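Local coordinates for protein lysozyme C (Equus asinus, PDB 5XUW) that hydrolyses the beta-1,4 linkages between N-acetylmuramic acid and N-acetylglucosamine in bacterial peptidoglycan and binds one calcium ion per molecule, at residues Q15-F20 against A26-M31; Y52-F57 against C65-R70; S73-I78 against A95-R100; C80-L83 against D89-I92. All coordinates share one frame; numbering follows the deposited sequence.

Contact 1. Residues Q15-F20 against A26-M31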
loop_
_atom_site.group_PDB
_atom_site.type_symbol
_atom_site.label_atom_id
_atom_site.label_comp_id
_atom_site.label_asym_id
_atom_site.label_seq_id
_atom_site.Cartn_x
_atom_site.Cartn_y
_atom_site.Cartn_z
ATOM N N GLN A 15 -1.540 13.077 -4.206
ATOM C CA GLN A 15 -0.159 12.790 -3.786
ATOM C C GLN A 15 0.713 12.233 -4.930
ATOM O O GLN A 15 1.676 11.519 -4.673
ATOM C CB GLN A 15 -0.161 11.808 -2.605
ATOM C CG GLN A 15 -0.931 12.280 -1.379
ATOM C CD GLN A 15 -0.285 13.464 -0.695
ATOM O OE1 GLN A 15 0.906 13.450 -0.378
ATOM N NE2 GLN A 15 -1.068 14.495 -0.456
ATOM N N GLU A 16 0.359 12.541 -6.180
ATOM C CA GLU A 16 1.183 12.252 -7.360
ATOM C C GLU A 16 1.452 10.764 -7.614
ATOM O O GLU A 16 2.501 10.401 -8.152
ATOM C CB GLU A 16 2.489 13.067 -7.317
ATOM C CG GLU A 16 2.241 14.567 -7.348
ATOM C CD GLU A 16 3.510 15.396 -7.419
ATOM O OE1 GLU A 16 3.386 16.607 -7.691
ATOM O OE2 GLU A 16 4.621 14.856 -7.207
ATOM N N MET A 17 0.497 9.903 -7.261
ATOM C CA MET A 17 0.688 8.457 -7.434
ATOM C C MET A 17 0.368 7.935 -8.822
ATOM O O MET A 17 0.795 6.824 -9.161
ATOM C CB MET A 17 -0.113 7.661 -6.407
ATOM C CG MET A 17 0.402 7.829 -4.989
ATOM S SD MET A 17 2.038 7.104 -4.808
ATOM C CE MET A 17 1.637 5.453 -4.257
ATOM N N ASP A 18 -0.378 8.692 -9.623
ATOM C CA ASP A 18 -0.720 8.216 -10.966
ATOM C C ASP A 18 0.533 8.100 -11.830
ATOM O O ASP A 18 1.203 9.099 -12.101
ATOM C CB ASP A 18 -1.741 9.116 -11.657
ATOM C CG ASP A 18 -2.219 8.534 -12.973
ATOM O OD1 ASP A 18 -2.311 7.289 -13.093
ATOM O OD2 ASP A 18 -2.503 9.314 -13.898
ATOM N N GLY A 19 0.854 6.875 -12.235
ATOM C CA GLY A 19 2.064 6.610 -13.004
ATOM C C GLY A 19 3.327 6.528 -12.166
ATOM O O GLY A 19 4.414 6.331 -12.714
ATOM N N PHE A 20 3.211 6.645 -10.840
ATOM C CA PHE A 20 4.388 6.562 -10.003
ATOM C C PHE A 20 4.968 5.156 -10.061
ATOM O O PHE A 20 4.255 4.168 -9.867
ATOM C CB PHE A 20 4.121 6.944 -8.546
ATOM C CG PHE A 20 5.387 7.126 -7.768
ATOM C CD1 PHE A 20 5.984 8.381 -7.669
ATOM C CD2 PHE A 20 6.036 6.032 -7.212
ATOM C CE1 PHE A 20 7.177 8.540 -6.978
ATOM C CE2 PHE A 20 7.226 6.185 -6.523
ATOM C CZ PHE A 20 7.806 7.438 -6.420
ATOM N N ALA A 26 -5.154 3.265 -10.935
ATOM C CA ALA A 26 -6.015 2.086 -10.721
ATOM C C ALA A 26 -5.238 0.943 -10.084
ATOM O O ALA A 26 -5.733 0.278 -9.175
ATOM C CB ALA A 26 -6.659 1.636 -12.017
ATOM N N ASN A 27 -4.014 0.725 -10.553
ATOM C CA ASN A 27 -3.153 -0.295 -9.944
ATOM C C ASN A 27 -2.849 -0.041 -8.468
ATOM O O ASN A 27 -2.899 -0.960 -7.653
ATOM C CB ASN A 27 -1.867 -0.483 -10.756
ATOM C CG ASN A 27 -2.025 -1.541 -11.809
ATOM O OD1 ASN A 27 -2.150 -2.719 -11.486
ATOM N ND2 ASN A 27 -2.052 -1.134 -13.077
ATOM N N TRP A 28 -2.540 1.203 -8.137
ATOM C CA TRP A 28 -2.295 1.598 -6.742
ATOM C C TRP A 28 -3.523 1.391 -5.844
ATOM O O TRP A 28 -3.414 0.883 -4.719
ATOM C CB TRP A 28 -1.871 3.067 -6.694
ATOM C CG TRP A 28 -0.461 3.278 -7.126
ATOM C CD1 TRP A 28 -0.015 3.855 -8.277
ATOM C CD2 TRP A 28 0.697 2.891 -6.394
ATOM N NE1 TRP A 28 1.364 3.856 -8.299
ATOM C CE2 TRP A 28 1.821 3.266 -7.153
ATOM C CE3 TRP A 28 0.891 2.269 -5.160
ATOM C CZ2 TRP A 28 3.129 3.053 -6.703
ATOM C CZ3 TRP A 28 2.179 2.049 -4.719
ATOM C CH2 TRP A 28 3.280 2.445 -5.485
ATOM N N VAL A 29 -4.690 1.809 -6.342
ATOM C CA VAL A 29 -5.936 1.642 -5.593
ATOM C C VAL A 29 -6.273 0.153 -5.459
ATOM O O VAL A 29 -6.684 -0.306 -4.387
ATOM C CB VAL A 29 -7.102 2.440 -6.225
ATOM C CG1 VAL A 29 -8.404 2.193 -5.483
ATOM C CG2 VAL A 29 -6.794 3.931 -6.202
ATOM N N CYS A 30 -6.069 -0.597 -6.537
ATOM C CA CYS A 30 -6.298 -2.045 -6.520
ATOM C C CYS A 30 -5.437 -2.743 -5.470
ATOM O O CYS A 30 -5.929 -3.576 -4.697
ATOM C CB CYS A 30 -6.076 -2.649 -7.912
ATOM S SG CYS A 30 -6.717 -4.323 -8.106
ATOM N N MET A 31 -4.158 -2.383 -5.402
ATOM C CA MET A 31 -3.276 -2.980 -4.396
ATOM C C MET A 31 -3.855 -2.722 -3.005
ATOM O O MET A 31 -3.933 -3.639 -2.191
ATOM C CB MET A 31 -1.847 -2.444 -4.539
ATOM C CG MET A 31 -0.859 -2.897 -3.469
ATOM S SD MET A 31 -0.775 -1.821 -2.026
ATOM C CE MET A 31 0.073 -0.404 -2.725
#
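Met17 lays its terminal methyl over one face of the Trp28 indole, almost on the normal of the six-membered ring: CE stands 3.3 Å from that ring's centroid and only 8° off the normal. The sulfur follows on the same face, with Met17 SD 4.6 Å from the centroid, so a CH-pi contact and a Met-aromatic contact are made by one side chain. A chain bent at both chi2 and chi3 curls the thioether back so that its methyl end, rather than its flank, meets the ring. At the indole edge the partner is backbone. Trp28 NE1 gives a weak hydrogen bond to Phe20 O, 3.3 Å long and bent to 141° at the hydrogen, with the acceptor lying in the ring plane. Met17 O comes within 3.1 Å of Trp28 NE1, but at an angle too poor for a bond; this carbonyl instead accepts from Phe20 N and closes the type II turn from Met17 to Phe20. The Phe20 ring adds a looser, oblique touch, its CD2 4.2 Å from Trp28 CZ2. Leu12 and Val99 also pack on the indole, joining helices 5-14 and 89-100 to it. A Schellman motif with Glu16 at C-prime ends helix 5-14, and the loop that follows folds back on helix 25-36, a buried contact in the alpha domain of a C-type lysozyme.

Contact 2. Residues Y52-F57 against C65-R70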
loop_
_atom_site.group_PDB
_atom_site.type_symbol
_atom_site.label_atom_id
_atom_site.label_comp_id
_atom_site.label_asym_id
_atom_site.label_seq_id
_atom_site.Cartn_x
_atom_site.Cartn_y
_atom_site.Cartn_z
ATOM N N TYR A 52 5.385 -8.834 10.337
ATOM C CA TYR A 52 4.020 -8.311 10.454
ATOM C C TYR A 52 3.798 -7.194 9.451
ATOM O O TYR A 52 4.699 -6.395 9.226
ATOM C CB TYR A 52 3.786 -7.740 11.852
ATOM C CG TYR A 52 4.044 -8.713 12.967
ATOM N N ASP A 53 2.589 -7.126 8.885
ATOM C CA ASP A 53 2.228 -6.115 7.885
ATOM C C ASP A 53 1.230 -5.108 8.447
ATOM O O ASP A 53 0.250 -5.488 9.079
ATOM C CB ASP A 53 1.621 -6.774 6.641
ATOM C CG ASP A 53 2.572 -7.745 5.960
ATOM O OD1 ASP A 53 3.786 -7.512 5.947
ATOM O OD2 ASP A 53 2.093 -8.758 5.411
ATOM N N TYR A 54 1.473 -3.828 8.173
ATOM C CA TYR A 54 0.733 -2.729 8.782
ATOM C C TYR A 54 0.050 -1.841 7.765
ATOM O O TYR A 54 0.685 -1.368 6.825
ATOM C CB TYR A 54 1.688 -1.830 9.545
ATOM C CG TYR A 54 2.184 -2.372 10.860
ATOM C CD1 TYR A 54 3.296 -3.215 10.918
ATOM C CD2 TYR A 54 1.584 -1.984 12.060
ATOM C CE1 TYR A 54 3.776 -3.688 12.137
ATOM C CE2 TYR A 54 2.053 -2.453 13.285
ATOM C CZ TYR A 54 3.147 -3.302 13.317
ATOM O OH TYR A 54 3.614 -3.757 14.532
ATOM N N GLY A 55 -1.238 -1.596 7.990
ATOM C CA GLY A 55 -1.931 -0.485 7.372
ATOM C C GLY A 55 -2.504 -0.749 6.002
ATOM O O GLY A 55 -2.581 -1.897 5.552
ATOM N N LEU A 56 -2.897 0.346 5.359
ATOM C CA LEU A 56 -3.561 0.341 4.048
ATOM C C LEU A 56 -2.772 -0.399 2.971
ATOM O O LEU A 56 -3.362 -1.078 2.124
ATOM C CB LEU A 56 -3.789 1.787 3.600
ATOM C CG LEU A 56 -4.599 2.068 2.334
ATOM C CD1 LEU A 56 -6.043 1.638 2.517
ATOM C CD2 LEU A 56 -4.546 3.544 2.002
ATOM N N PHE A 57 -1.444 -0.230 2.996
ATOM C CA PHE A 57 -0.550 -0.883 2.046
ATOM C C PHE A 57 0.223 -2.063 2.638
ATOM O O PHE A 57 1.151 -2.561 2.005
ATOM C CB PHE A 57 0.437 0.126 1.468
ATOM C CG PHE A 57 -0.203 1.359 0.888
ATOM C CD1 PHE A 57 -1.273 1.266 -0.001
ATOM C CD2 PHE A 57 0.301 2.624 1.196
ATOM C CE1 PHE A 57 -1.847 2.403 -0.541
ATOM C CE2 PHE A 57 -0.266 3.765 0.643
ATOM C CZ PHE A 57 -1.336 3.654 -0.232
ATOM N N CYS A 65 9.254 -0.615 8.043
ATOM C CA CYS A 65 9.000 0.137 9.282
ATOM C C CYS A 65 9.549 -0.624 10.469
ATOM O O CYS A 65 9.896 -1.808 10.363
ATOM C CB CYS A 65 7.499 0.414 9.471
ATOM S SG CYS A 65 6.450 -1.037 9.721
ATOM N N LYS A 66 9.621 0.059 11.607
ATOM C CA LYS A 66 10.092 -0.571 12.836
ATOM C C LYS A 66 9.044 -0.550 13.948
ATOM O O LYS A 66 8.429 0.471 14.236
ATOM C CB LYS A 66 11.416 0.036 13.306
ATOM C CG LYS A 66 11.379 1.502 13.692
ATOM C CD LYS A 66 12.474 1.837 14.696
ATOM C CE LYS A 66 12.561 3.339 14.886
ATOM N NZ LYS A 66 13.182 3.733 16.180
ATOM N N ASP A 67 8.797 -1.725 14.503
ATOM C CA ASP A 67 8.155 -1.852 15.796
ATOM C C ASP A 67 9.263 -2.456 16.652
ATOM O O ASP A 67 10.285 -2.897 16.117
ATOM C CB ASP A 67 6.869 -2.699 15.730
ATOM C CG ASP A 67 7.082 -4.099 15.149
ATOM O OD1 ASP A 67 8.123 -4.734 15.412
ATOM O OD2 ASP A 67 6.174 -4.579 14.441
ATOM N N ASN A 68 9.099 -2.475 17.962
ATOM C CA ASN A 68 10.195 -2.935 18.822
ATOM C C ASN A 68 10.000 -4.387 19.298
ATOM O O ASN A 68 10.360 -4.731 20.425
ATOM C CB ASN A 68 10.408 -1.936 19.970
ATOM C CG ASN A 68 10.770 -0.540 19.470
ATOM O OD1 ASN A 68 10.037 0.422 19.695
ATOM N ND2 ASN A 68 11.898 -0.429 18.773
ATOM N N LYS A 69 9.444 -5.228 18.415
ATOM C CA LYS A 69 9.311 -6.677 18.643
ATOM C C LYS A 69 10.094 -7.553 17.641
ATOM O O LYS A 69 10.101 -8.780 17.773
ATOM C CB LYS A 69 7.830 -7.082 18.640
ATOM C CG LYS A 69 7.171 -7.087 17.271
ATOM N N ARG A 70 10.718 -6.942 16.633
ATOM C CA ARG A 70 11.703 -7.634 15.798
ATOM C C ARG A 70 12.672 -6.644 15.163
ATOM O O ARG A 70 12.412 -5.438 15.133
ATOM C CB ARG A 70 11.030 -8.500 14.716
ATOM C CG ARG A 70 10.234 -7.745 13.650
ATOM C CD ARG A 70 10.168 -8.504 12.327
ATOM N NE ARG A 70 11.474 -8.562 11.658
ATOM C CZ ARG A 70 12.260 -9.640 11.534
ATOM N NH1 ARG A 70 11.915 -10.836 12.022
ATOM N NH2 ARG A 70 13.429 -9.519 10.906
#
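Tyr54 reaches from the strand to the long loop with two parts of its ring, and the polar grip is at the phenol end. Its hydroxyl donates to Asp67: Tyr54 OH lies 2.7 Å from Asp67 OD2 and meets that oxygen on the anti side, 19° out of the carboxylate plane. Ring and carboxylate are turned 58° against each other, while OD2 stays near the plane of the ring and at its edge, also 3.4 Å from Tyr54 CE1. In Asp67 a chi1 of 56° tucks CG over the backbone, flanked by N and C, and turns OD2 to the phenol and OD1 to the amide of Lys69. OD1 takes a weak bond from Lys69 N at 3.3 Å, so both oxygens of this carboxylate have partners and its rotation is constrained. Nearer the strand, sulfur meets ring: Cys65 SG lies 4.0 Å from Tyr54 CD1 and approaches obliquely. That buried sulfur is tied to Cys80 by a disulfide, and Cys80 packs on Tyr54. By contrast, the loop becomes looser beyond Asp67, where Asn68 and Lys69 are exposed to solvent. Phe43 meets the tyrosine ring edge-to-face. The strand also carries Asp53, predicted to be catalytic, whose side chain points away from this loop. The strand 53-54, flanked in its antiparallel sheet by 43-44 and 59-60, is thereby joined to the loop that leads on toward helix 89-100.

Contact 3. Residues S73-I78 against A95-R100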
loop_
_atom_site.group_PDB
_atom_site.type_symbol
_atom_site.label_atom_id
_atom_site.label_comp_id
_atom_site.label_asym_id
_atom_site.label_seq_id
_atom_site.Cartn_x
_atom_site.Cartn_y
_atom_site.Cartn_z
ATOM N N SER A 73 15.268 -3.346 8.939
ATOM C CA SER A 73 16.042 -2.385 8.155
ATOM C C SER A 73 15.439 -0.993 8.227
ATOM O O SER A 73 16.147 -0.008 8.055
ATOM C CB SER A 73 16.120 -2.809 6.695
ATOM O OG SER A 73 16.761 -4.058 6.586
ATOM N N ASN A 74 14.123 -0.917 8.434
ATOM C CA ASN A 74 13.430 0.356 8.588
ATOM C C ASN A 74 13.770 1.331 7.455
ATOM O O ASN A 74 14.122 2.498 7.685
ATOM C CB ASN A 74 13.749 0.950 9.966
ATOM C CG ASN A 74 12.876 2.141 10.317
ATOM O OD1 ASN A 74 11.787 2.327 9.765
ATOM N ND2 ASN A 74 13.357 2.961 11.240
ATOM N N ALA A 75 13.662 0.842 6.223
ATOM C CA ALA A 75 14.003 1.638 5.041
ATOM C C ALA A 75 13.137 2.891 4.838
ATOM O O ALA A 75 13.570 3.830 4.166
ATOM C CB ALA A 75 13.975 0.768 3.790
ATOM N N CYS A 76 11.927 2.901 5.404
ATOM C CA CYS A 76 11.070 4.098 5.388
ATOM C C CYS A 76 11.269 5.018 6.596
ATOM O O CYS A 76 10.619 6.058 6.677
ATOM C CB CYS A 76 9.596 3.699 5.271
ATOM S SG CYS A 76 9.252 2.813 3.739
ATOM N N ASN A 77 12.150 4.641 7.527
ATOM C CA ASN A 77 12.509 5.487 8.666
ATOM C C ASN A 77 11.269 5.902 9.458
ATOM O O ASN A 77 11.004 7.088 9.670
ATOM C CB ASN A 77 13.296 6.715 8.173
ATOM C CG ASN A 77 13.914 7.516 9.303
ATOM O OD1 ASN A 77 14.160 6.997 10.389
ATOM N ND2 ASN A 77 14.165 8.794 9.045
ATOM N N ILE A 78 10.492 4.907 9.873
ATOM C CA ILE A 78 9.197 5.187 10.475
ATOM C C ILE A 78 8.741 4.082 11.423
ATOM O O ILE A 78 8.974 2.889 11.178
ATOM C CB ILE A 78 8.156 5.459 9.359
ATOM C CG1 ILE A 78 6.913 6.145 9.922
ATOM C CG2 ILE A 78 7.798 4.184 8.596
ATOM C CD1 ILE A 78 5.982 6.645 8.842
ATOM N N ALA A 95 5.305 3.636 0.512
ATOM C CA ALA A 95 4.962 2.807 -0.657
ATOM C C ALA A 95 5.737 3.245 -1.919
ATOM O O ALA A 95 6.151 2.404 -2.734
ATOM C CB ALA A 95 3.465 2.830 -0.905
ATOM N N LYS A 96 5.944 4.556 -2.060
ATOM C CA LYS A 96 6.796 5.099 -3.127
ATOM C C LYS A 96 8.228 4.530 -3.045
ATOM O O LYS A 96 8.800 4.168 -4.069
ATOM C CB LYS A 96 6.821 6.628 -3.080
ATOM C CG LYS A 96 5.541 7.282 -3.564
ATOM C CD LYS A 96 5.605 8.788 -3.434
ATOM C CE LYS A 96 4.360 9.447 -3.994
ATOM N NZ LYS A 96 4.438 10.926 -3.934
ATOM N N ARG A 97 8.786 4.443 -1.837
ATOM C CA ARG A 97 10.094 3.794 -1.625
ATOM C C ARG A 97 10.005 2.302 -1.985
ATOM O O ARG A 97 10.863 1.788 -2.716
ATOM C CB ARG A 97 10.611 4.049 -0.180
ATOM C CG ARG A 97 11.789 3.202 0.333
ATOM C CD ARG A 97 13.143 3.564 -0.272
ATOM N NE ARG A 97 14.232 2.639 0.131
ATOM C CZ ARG A 97 14.368 1.371 -0.272
ATOM N NH1 ARG A 97 13.490 0.817 -1.103
ATOM N NH2 ARG A 97 15.387 0.622 0.169
ATOM N N VAL A 98 8.943 1.620 -1.546
ATOM C CA VAL A 98 8.818 0.184 -1.807
ATOM C C VAL A 98 8.800 -0.121 -3.310
ATOM O O VAL A 98 9.541 -1.013 -3.745
ATOM C CB VAL A 98 7.571 -0.437 -1.130
ATOM C CG1 VAL A 98 7.429 -1.909 -1.500
ATOM C CG2 VAL A 98 7.643 -0.273 0.387
ATOM N N VAL A 99 7.989 0.599 -4.093
ATOM C CA VAL A 99 7.868 0.275 -5.544
ATOM C C VAL A 99 9.125 0.479 -6.354
ATOM O O VAL A 99 9.241 -0.107 -7.421
ATOM C CB VAL A 99 6.849 1.086 -6.409
ATOM C CG1 VAL A 99 5.538 0.375 -6.568
ATOM C CG2 VAL A 99 6.796 2.571 -6.082
ATOM N N ARG A 100 10.009 1.365 -5.905
ATOM C CA ARG A 100 11.243 1.629 -6.641
ATOM C C ARG A 100 12.242 0.470 -6.523
ATOM O O ARG A 100 13.183 0.401 -7.306
ATOM C CB ARG A 100 11.861 2.967 -6.221
ATOM C CG ARG A 100 10.996 4.152 -6.615
ATOM C CD ARG A 100 11.711 5.479 -6.417
ATOM N NE ARG A 100 12.565 5.830 -7.553
ATOM C CZ ARG A 100 13.454 6.825 -7.568
ATOM N NH1 ARG A 100 13.644 7.599 -6.499
ATOM N NH2 ARG A 100 14.176 7.045 -8.667
#
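A chi1 of 166° swings the Arg97 chain out beside its carbonyl carbon, and a bend at chi2 (73°) turns its flat guanidinium along the loop 73-78. Ala75, whose methyl points at the helix, meets that group over one face: CB is 3.9 Å from Arg97 NH2, and it lies 4.1 Å from Arg97 NE as well. The methyl thus rests on the pi surface of the guanidinium, leaving the in-plane N-H groups to point elsewhere. NH1 uses this freedom in a salt bridge to Asp101, just past the segment, which helps to set the rotation of the guanidinium. Closer to the helix axis, the aliphatic stem of the same arginine passes Cys76, with SG 4.3 Å from Arg97 CG. This sulfur belongs to the disulfide with Cys94, one residue before the helical segment, so a covalent bond fixes the spacing that the non-bonded touches fill. On the loop side, Asn77 N donates to Asn74 O at 2.9 Å, closing a type I turn that places Ala75 and Cys76, the residues that touch the helix, at its two central positions. Backbone bonds tie Ala75 to Trp63 and Cys76 to Trp64, and the Trp64 side chain also touches Arg97. No hydrogen bond crosses between the segments. The chemistry is consequently that of a disulfide-anchored surface contact, in which an arginine supplies aliphatic stem and guanidinium face to the loop while its charge is answered by Asp101, next in the chain after the helical segment.

Contact 4. Residues C80-L83 against D89-I92. With CA (calcium ion), chain C.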
loop_
_atom_site.group_PDB
_atom_site.type_symbol
_atom_site.label_atom_id
_atom_site.label_comp_id
_atom_site.label_asym_id
_atom_site.label_seq_id
_atom_site.Cartn_x
_atom_site.Cartn_y
_atom_site.Cartn_z
ATOM N N CYS A 80 6.076 1.641 12.947
ATOM C CA CYS A 80 4.975 0.942 12.280
ATOM C C CYS A 80 3.595 1.443 12.716
ATOM O O CYS A 80 2.655 1.416 11.921
ATOM C CB CYS A 80 5.061 -0.573 12.482
ATOM S SG CYS A 80 6.500 -1.398 11.749
ATOM N N SER A 81 3.485 1.926 13.956
ATOM C CA SER A 81 2.232 2.505 14.466
ATOM C C SER A 81 1.709 3.691 13.651
ATOM O O SER A 81 0.493 3.913 13.595
ATOM C CB SER A 81 2.397 2.925 15.934
ATOM O OG SER A 81 3.478 3.828 16.084
ATOM N N LYS A 82 2.613 4.428 13.006
ATOM C CA LYS A 82 2.235 5.562 12.160
ATOM C C LYS A 82 1.608 5.139 10.830
ATOM O O LYS A 82 1.151 5.983 10.058
ATOM C CB LYS A 82 3.440 6.453 11.913
ATOM C CG LYS A 82 4.034 7.003 13.211
ATOM C CD LYS A 82 5.439 7.535 13.019
ATOM C CE LYS A 82 5.431 8.904 12.382
ATOM N NZ LYS A 82 5.034 9.961 13.352
ATOM N N LEU A 83 1.601 3.836 10.560
ATOM C CA LEU A 83 0.893 3.275 9.415
ATOM C C LEU A 83 -0.485 2.731 9.806
ATOM O O LEU A 83 -1.104 2.023 9.019
ATOM C CB LEU A 83 1.752 2.171 8.789
ATOM C CG LEU A 83 3.190 2.587 8.462
ATOM C CD1 LEU A 83 4.014 1.383 8.029
ATOM C CD2 LEU A 83 3.201 3.675 7.395
ATOM N N ASP A 89 -0.366 9.950 4.285
ATOM C CA ASP A 89 0.757 10.596 3.614
ATOM C C ASP A 89 2.076 9.867 3.839
ATOM O O ASP A 89 2.835 9.673 2.884
ATOM C CB ASP A 89 0.891 12.064 4.024
ATOM C CG ASP A 89 -0.230 12.934 3.472
ATOM O OD1 ASP A 89 -1.043 12.445 2.660
ATOM O OD2 ASP A 89 -0.314 14.118 3.869
ATOM N N ASP A 90 2.342 9.462 5.084
ATOM C CA ASP A 90 3.581 8.737 5.378
ATOM C C ASP A 90 3.531 7.303 4.839
ATOM O O ASP A 90 4.557 6.771 4.372
ATOM C CB ASP A 90 3.999 8.813 6.858
ATOM C CG ASP A 90 2.899 8.433 7.829
ATOM O OD1 ASP A 90 1.874 7.854 7.409
ATOM O OD2 ASP A 90 3.059 8.733 9.041
ATOM N N ASP A 91 2.346 6.699 4.842
ATOM C CA ASP A 91 2.141 5.393 4.160
ATOM C C ASP A 91 2.470 5.498 2.674
ATOM O O ASP A 91 3.140 4.616 2.099
ATOM C CB ASP A 91 0.703 4.878 4.292
ATOM C CG ASP A 91 0.241 4.750 5.727
ATOM O OD1 ASP A 91 0.155 5.787 6.406
ATOM O OD2 ASP A 91 -0.077 3.622 6.159
ATOM N N ILE A 92 2.005 6.581 2.054
ATOM C CA ILE A 92 2.241 6.816 0.621
ATOM C C ILE A 92 3.729 7.029 0.339
ATOM O O ILE A 92 4.282 6.459 -0.603
ATOM C CB ILE A 92 1.428 8.024 0.110
ATOM C CG1 ILE A 92 -0.062 7.662 0.033
ATOM C CG2 ILE A 92 1.932 8.510 -1.248
ATOM C CD1 ILE A 92 -0.981 8.856 -0.067
HETATM CA CA CA C . -0.166 7.055 8.492
HETATM O O HOH W 1 0.368 9.133 9.478
HETATM O O HOH W 2 -1.907 5.400 8.293
#
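Lys82 and the two aspartates Asp90 and Asp91 meet chiefly through the calcium ion between them. Of the metal bonds, one comes from the loop, Lys82 O at 2.3 Å, and two from the helix, Asp90 OD1 at 2.4 Å and Asp91 OD1 at 2.5 Å. Each aspartate therefore binds through a single carboxylate oxygen. In Asp90 the carboxylate folds in above its own backbone (chi1 51°), whereas in Asp91 CG stands opposite the carbonyl carbon (chi1 -56°); the different torsions let neighbouring residues on one helical turn converge on one ion. Two waters and two further protein ligands, from Asp85 and Asn87, bring the count to seven. The gathering of acceptors is tight, Asp90 OD1 and Asp91 OD1 being 2.9 Å apart, a closeness the cation probably makes tolerable.

Two hydrogen bonds add to this, each of them weak: one water on the metal donates to the non-liganding Asp90 OD2 at 2.8 Å, and Asp91 N donates to Asp90 OD1. Ordinary packing does the rest. Leu83 runs past Asp91 in the opposite direction, its CD2 3.5 Å from Asp91 OD2, the oxygen that does not bind the metal, and this apolar side chain also touches Tyr54. Lys82 contributes its CB, 3.7 Å from Asp90 OD2, while Lys82 NZ stays 4.9 Å from that oxygen, leaving at most a longer-range attraction. A loop carbonyl, the Asp85 and Asn87 ligands and paired aspartates at the helix start form the calcium-binding elbow characteristic of alpha-lactalbumin and the calcium-binding C-type lysozymes.

Going from the interior to the surface, the four contacts change chemistry. Contact 1 is buried and mostly apolar, thioether on indole; contact 3 lies at the surface, where a disulfide and an arginine replace the apolar filling. Contacts 2 and 4 are partly buried and rely on carboxylates, one holding a phenol, the others a metal. Helix 89-100 serves both contact 3 and contact 4, and its Lys96 and Val99 reach back to the residues of contact 1. The Cys65-Cys80 disulfide ties contact 2 to contact 4, while the backbone pairing of Lys66 with Ile78 links contact 2 to contact 3. Met31 packing on Phe57 joins contacts 1 and 2.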